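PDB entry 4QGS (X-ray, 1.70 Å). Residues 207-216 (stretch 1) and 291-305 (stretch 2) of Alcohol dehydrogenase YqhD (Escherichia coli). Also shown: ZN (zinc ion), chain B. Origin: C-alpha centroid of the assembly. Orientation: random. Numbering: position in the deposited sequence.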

# COMPACT_ATOMS: atom_id res chain seq x y z
N PHE A 207 1.64 2.13 -9.01
CA PHE A 207 2.64 2.16 -10.06
C PHE A 207 4.03 1.97 -9.45
O PHE A 207 4.84 1.16 -9.91
CB PHE A 207 2.55 3.48 -10.84
CG PHE A 207 3.37 3.53 -12.11
CD1 PHE A 207 2.77 3.34 -13.35
CD2 PHE A 207 4.74 3.79 -12.07
CE1 PHE A 207 3.51 3.41 -14.52
CE2 PHE A 207 5.49 3.85 -13.25
CZ PHE A 207 4.88 3.66 -14.47
N VAL A 208 4.28 2.71 -8.37
CA VAL A 208 5.60 2.66 -7.75
C VAL A 208 5.81 1.34 -7.01
O VAL A 208 6.90 0.78 -7.10
CB VAL A 208 5.80 3.86 -6.80
CG1 VAL A 208 7.13 3.72 -6.07
CG2 VAL A 208 5.75 5.15 -7.61
N HIS A 209 4.80 0.82 -6.32
CA HIS A 209 4.96 -0.51 -5.71
C HIS A 209 5.38 -1.54 -6.75
O HIS A 209 6.20 -2.41 -6.47
CB HIS A 209 3.69 -0.97 -4.99
CG HIS A 209 3.55 -0.41 -3.61
ND1 HIS A 209 3.60 -1.19 -2.47
CD2 HIS A 209 3.38 0.87 -3.17
CE1 HIS A 209 3.45 -0.43 -1.40
NE2 HIS A 209 3.32 0.83 -1.80
N THR A 210 4.82 -1.41 -7.96
CA THR A 210 5.16 -2.33 -9.04
C THR A 210 6.62 -2.15 -9.47
O THR A 210 7.37 -3.13 -9.55
CB THR A 210 4.24 -2.14 -10.24
OG1 THR A 210 2.88 -2.30 -9.81
CG2 THR A 210 4.57 -3.19 -11.35
N VAL A 211 7.06 -0.92 -9.73
CA VAL A 211 8.44 -0.76 -10.22
C VAL A 211 9.49 -0.98 -9.13
O VAL A 211 10.66 -1.21 -9.44
CB VAL A 211 8.68 0.63 -10.88
CG1 VAL A 211 7.76 0.83 -12.08
CG2 VAL A 211 8.51 1.75 -9.86
N GLU A 212 9.09 -0.93 -7.86
CA GLU A 212 10.00 -1.25 -6.76
C GLU A 212 10.43 -2.71 -6.85
O GLU A 212 11.45 -3.10 -6.28
CB GLU A 212 9.35 -1.02 -5.40
CG GLU A 212 9.08 0.46 -5.07
CD GLU A 212 10.27 1.20 -4.46
OE1 GLU A 212 11.44 0.93 -4.84
OE2 GLU A 212 10.02 2.06 -3.59
N GLN A 213 9.62 -3.50 -7.55
CA GLN A 213 9.83 -4.94 -7.67
C GLN A 213 10.15 -5.39 -9.09
O GLN A 213 10.21 -6.59 -9.38
CB GLN A 213 8.59 -5.68 -7.16
CG GLN A 213 8.21 -5.32 -5.72
CD GLN A 213 6.86 -5.91 -5.31
OE1 GLN A 213 6.79 -7.06 -4.88
NE2 GLN A 213 5.80 -5.11 -5.42
N TYR A 214 10.36 -4.43 -9.98
CA TYR A 214 10.53 -4.75 -11.39
C TYR A 214 11.68 -3.96 -12.04
O TYR A 214 12.46 -4.53 -12.79
CB TYR A 214 9.21 -4.51 -12.15
CG TYR A 214 9.35 -4.45 -13.66
CD1 TYR A 214 9.64 -5.60 -14.40
CD2 TYR A 214 9.20 -3.25 -14.34
CE1 TYR A 214 9.77 -5.54 -15.78
CE2 TYR A 214 9.33 -3.17 -15.72
CZ TYR A 214 9.63 -4.33 -16.43
OH TYR A 214 9.76 -4.27 -17.79
N VAL A 215 11.79 -2.67 -11.75
CA VAL A 215 12.87 -1.91 -12.35
C VAL A 215 14.08 -2.04 -11.42
O VAL A 215 14.40 -1.15 -10.62
CB VAL A 215 12.49 -0.44 -12.59
CG1 VAL A 215 13.62 0.27 -13.32
CG2 VAL A 215 11.21 -0.40 -13.42
N THR A 216 14.74 -3.18 -11.54
CA THR A 216 15.78 -3.57 -10.61
C THR A 216 16.96 -4.19 -11.36
O THR A 216 17.79 -3.47 -11.91
CB THR A 216 15.25 -4.57 -9.56
OG1 THR A 216 14.63 -5.67 -10.23
CG2 THR A 216 14.21 -3.90 -8.66
ZN ZN B . 3.43 2.72 -0.97
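Stretch 2, residues 291-305: DHAQTLAIVLPALWN

Two segments far apart in sequence can be joined at one end by a metal and along the rest by hydrocarbon packing, and alcohol dehydrogenase YqhD offers a compact example. Stretch 2 begins with Asp291 at the N-cap position and is helical from His292 to the end of the stretch and beyond, with a kink at Pro301, whose nitrogen carries no hydrogen and so cannot bond to the preceding turn. Stretch 1 enters as a helix and gives way to loop, yet both helices run in broadly the same direction: the helix axes cross at 45° and approach to 11.0 Å, a separation that side chains must fill.

Trp304 and Val208 cover the most surface, and the account can be built on them. Val208 points toward stretch 2, and its CG2 lies 3.9 Å from CB of Leu296 and 4.3 Å from CD2 of Leu300, so this methyl is shared by residues one helical turn apart. The backbones come within 7.1 Å here, measured between the CA atoms of Val208 and Leu296. One turn further along, CG2 of Val211 meets CD1 of Leu300 at 3.9 Å.

Beyond the kink, the CA atoms of Val215 and Trp304 stand 8.8 Å apart, and the large indole spans the wider gap. Its CZ2 is 3.7 Å from CB of Val211, which lies at the ring edge, and equally 3.7 Å from CG2 of Val215. NE1 of Trp304 donates to O of water 1 at 2.9 Å, which also lies within hydrogen-bonding reach of the carbonyl oxygens of Val211 and Val215; no direct hydrogen bond crosses the interface.

At the other end, NE2 of His209 and NE2 of His292 each bind the zinc ion at 2.1 Å. Their NE2 atoms are 4.2 Å apart, which, being the sum of the two bonds, places the imidazoles on nearly opposite sides of the ion.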

# COMPACT_ATOMS: atom_id res chain seq x y z
N ASP A 291 1.76 13.88 1.05
CA ASP A 291 1.08 12.59 0.84
C ASP A 291 2.10 11.53 0.48
O ASP A 291 3.07 11.82 -0.21
CB ASP A 291 0.04 12.66 -0.29
CG ASP A 291 -1.13 13.57 0.02
OD1 ASP A 291 -1.28 13.98 1.19
OD2 ASP A 291 -1.90 13.86 -0.92
N HIS A 292 1.87 10.29 0.93
CA HIS A 292 2.74 9.16 0.56
C HIS A 292 3.09 9.16 -0.92
O HIS A 292 4.27 9.16 -1.30
CB HIS A 292 2.06 7.84 0.94
CG HIS A 292 2.83 6.60 0.57
ND1 HIS A 292 4.14 6.40 0.93
CD2 HIS A 292 2.45 5.50 -0.13
CE1 HIS A 292 4.55 5.22 0.47
NE2 HIS A 292 3.54 4.66 -0.18
N ALA A 293 2.07 9.21 -1.77
CA ALA A 293 2.30 9.10 -3.21
C ALA A 293 3.05 10.29 -3.79
O ALA A 293 3.80 10.14 -4.75
CB ALA A 293 0.98 8.92 -3.95
N GLN A 294 2.85 11.48 -3.21
CA GLN A 294 3.59 12.66 -3.65
C GLN A 294 5.08 12.45 -3.42
O GLN A 294 5.91 12.80 -4.27
CB GLN A 294 3.11 13.93 -2.92
CG GLN A 294 1.68 14.30 -3.25
CD GLN A 294 1.13 15.39 -2.34
OE1 GLN A 294 1.65 15.63 -1.24
NE2 GLN A 294 0.05 16.04 -2.78
N THR A 295 5.44 11.87 -2.28
CA THR A 295 6.86 11.67 -2.00
C THR A 295 7.47 10.66 -2.99
O THR A 295 8.64 10.78 -3.35
CB THR A 295 7.11 11.18 -0.56
OG1 THR A 295 6.69 9.82 -0.42
CG2 THR A 295 6.37 12.09 0.44
N LEU A 296 6.67 9.69 -3.42
CA LEU A 296 7.16 8.70 -4.39
C LEU A 296 7.36 9.31 -5.77
O LEU A 296 8.32 8.98 -6.48
CB LEU A 296 6.20 7.50 -4.48
CG LEU A 296 5.85 6.80 -3.17
CD1 LEU A 296 4.84 5.64 -3.42
CD2 LEU A 296 7.07 6.29 -2.43
N ALA A 297 6.44 10.17 -6.17
CA ALA A 297 6.51 10.81 -7.48
C ALA A 297 7.73 11.72 -7.56
O ALA A 297 8.34 11.87 -8.61
CB ALA A 297 5.24 11.59 -7.76
N ILE A 298 8.08 12.33 -6.43
CA ILE A 298 9.27 13.15 -6.37
C ILE A 298 10.55 12.30 -6.45
O ILE A 298 11.43 12.56 -7.28
CB ILE A 298 9.32 13.99 -5.06
CG1 ILE A 298 8.19 15.04 -5.03
CG2 ILE A 298 10.68 14.67 -4.89
CD1 ILE A 298 7.92 15.55 -3.65
N VAL A 299 10.64 11.29 -5.60
CA VAL A 299 11.90 10.54 -5.48
C VAL A 299 12.18 9.62 -6.67
O VAL A 299 13.32 9.54 -7.13
CB VAL A 299 11.93 9.73 -4.18
CG1 VAL A 299 13.14 8.80 -4.12
CG2 VAL A 299 11.93 10.71 -2.98
N LEU A 300 11.16 8.92 -7.16
CA LEU A 300 11.41 7.87 -8.17
C LEU A 300 12.23 8.34 -9.38
O LEU A 300 13.24 7.70 -9.71
CB LEU A 300 10.08 7.27 -8.68
CG LEU A 300 10.29 6.06 -9.59
CD1 LEU A 300 10.73 4.84 -8.80
CD2 LEU A 300 9.01 5.77 -10.35
N PRO A 301 11.81 9.42 -10.07
CA PRO A 301 12.58 9.72 -11.28
C PRO A 301 14.00 10.19 -10.96
O PRO A 301 14.91 9.88 -11.72
CB PRO A 301 11.76 10.81 -11.97
CG PRO A 301 10.93 11.44 -10.86
CD PRO A 301 10.65 10.33 -9.90
N ALA A 302 14.19 10.89 -9.84
CA ALA A 302 15.53 11.27 -9.43
C ALA A 302 16.37 10.04 -9.09
O ALA A 302 17.56 9.96 -9.44
CB ALA A 302 15.48 12.24 -8.24
N LEU A 303 15.75 9.07 -8.42
CA LEU A 303 16.46 7.86 -8.03
C LEU A 303 16.86 7.05 -9.26
O LEU A 303 17.97 6.51 -9.33
CB LEU A 303 15.60 7.02 -7.07
CG LEU A 303 16.31 5.77 -6.50
CD1 LEU A 303 15.93 5.51 -5.04
CD2 LEU A 303 16.01 4.55 -7.35
N TRP A 304 15.94 6.94 -10.21
CA TRP A 304 16.20 6.18 -11.43
C TRP A 304 17.38 6.77 -12.21
O TRP A 304 18.25 6.04 -12.68
CB TRP A 304 14.96 6.14 -12.30
CG TRP A 304 14.02 5.02 -11.97
CD1 TRP A 304 14.19 4.03 -11.04
CD2 TRP A 304 12.76 4.78 -12.59
NE1 TRP A 304 13.11 3.18 -11.06
CE2 TRP A 304 12.22 3.62 -12.00
CE3 TRP A 304 12.05 5.43 -13.60
CZ2 TRP A 304 10.98 3.10 -12.38
CZ3 TRP A 304 10.81 4.91 -13.98
CH2 TRP A 304 10.30 3.75 -13.38
N ASN A 305 17.45 8.10 -12.31
CA ASN A 305 18.58 8.69 -13.01
C ASN A 305 19.89 8.41 -12.28
O ASN A 305 20.91 8.11 -12.91
CB ASN A 305 18.41 10.20 -13.19
CG ASN A 305 19.64 10.84 -13.79
OD1 ASN A 305 20.01 10.56 -14.94
ND2 ASN A 305 20.32 11.66 -13.01
O HOH W 1 12.87 1.11 -9.08
O HOH W 2 3.74 1.87 0.92
O HOH W 3 1.47 2.32 -0.18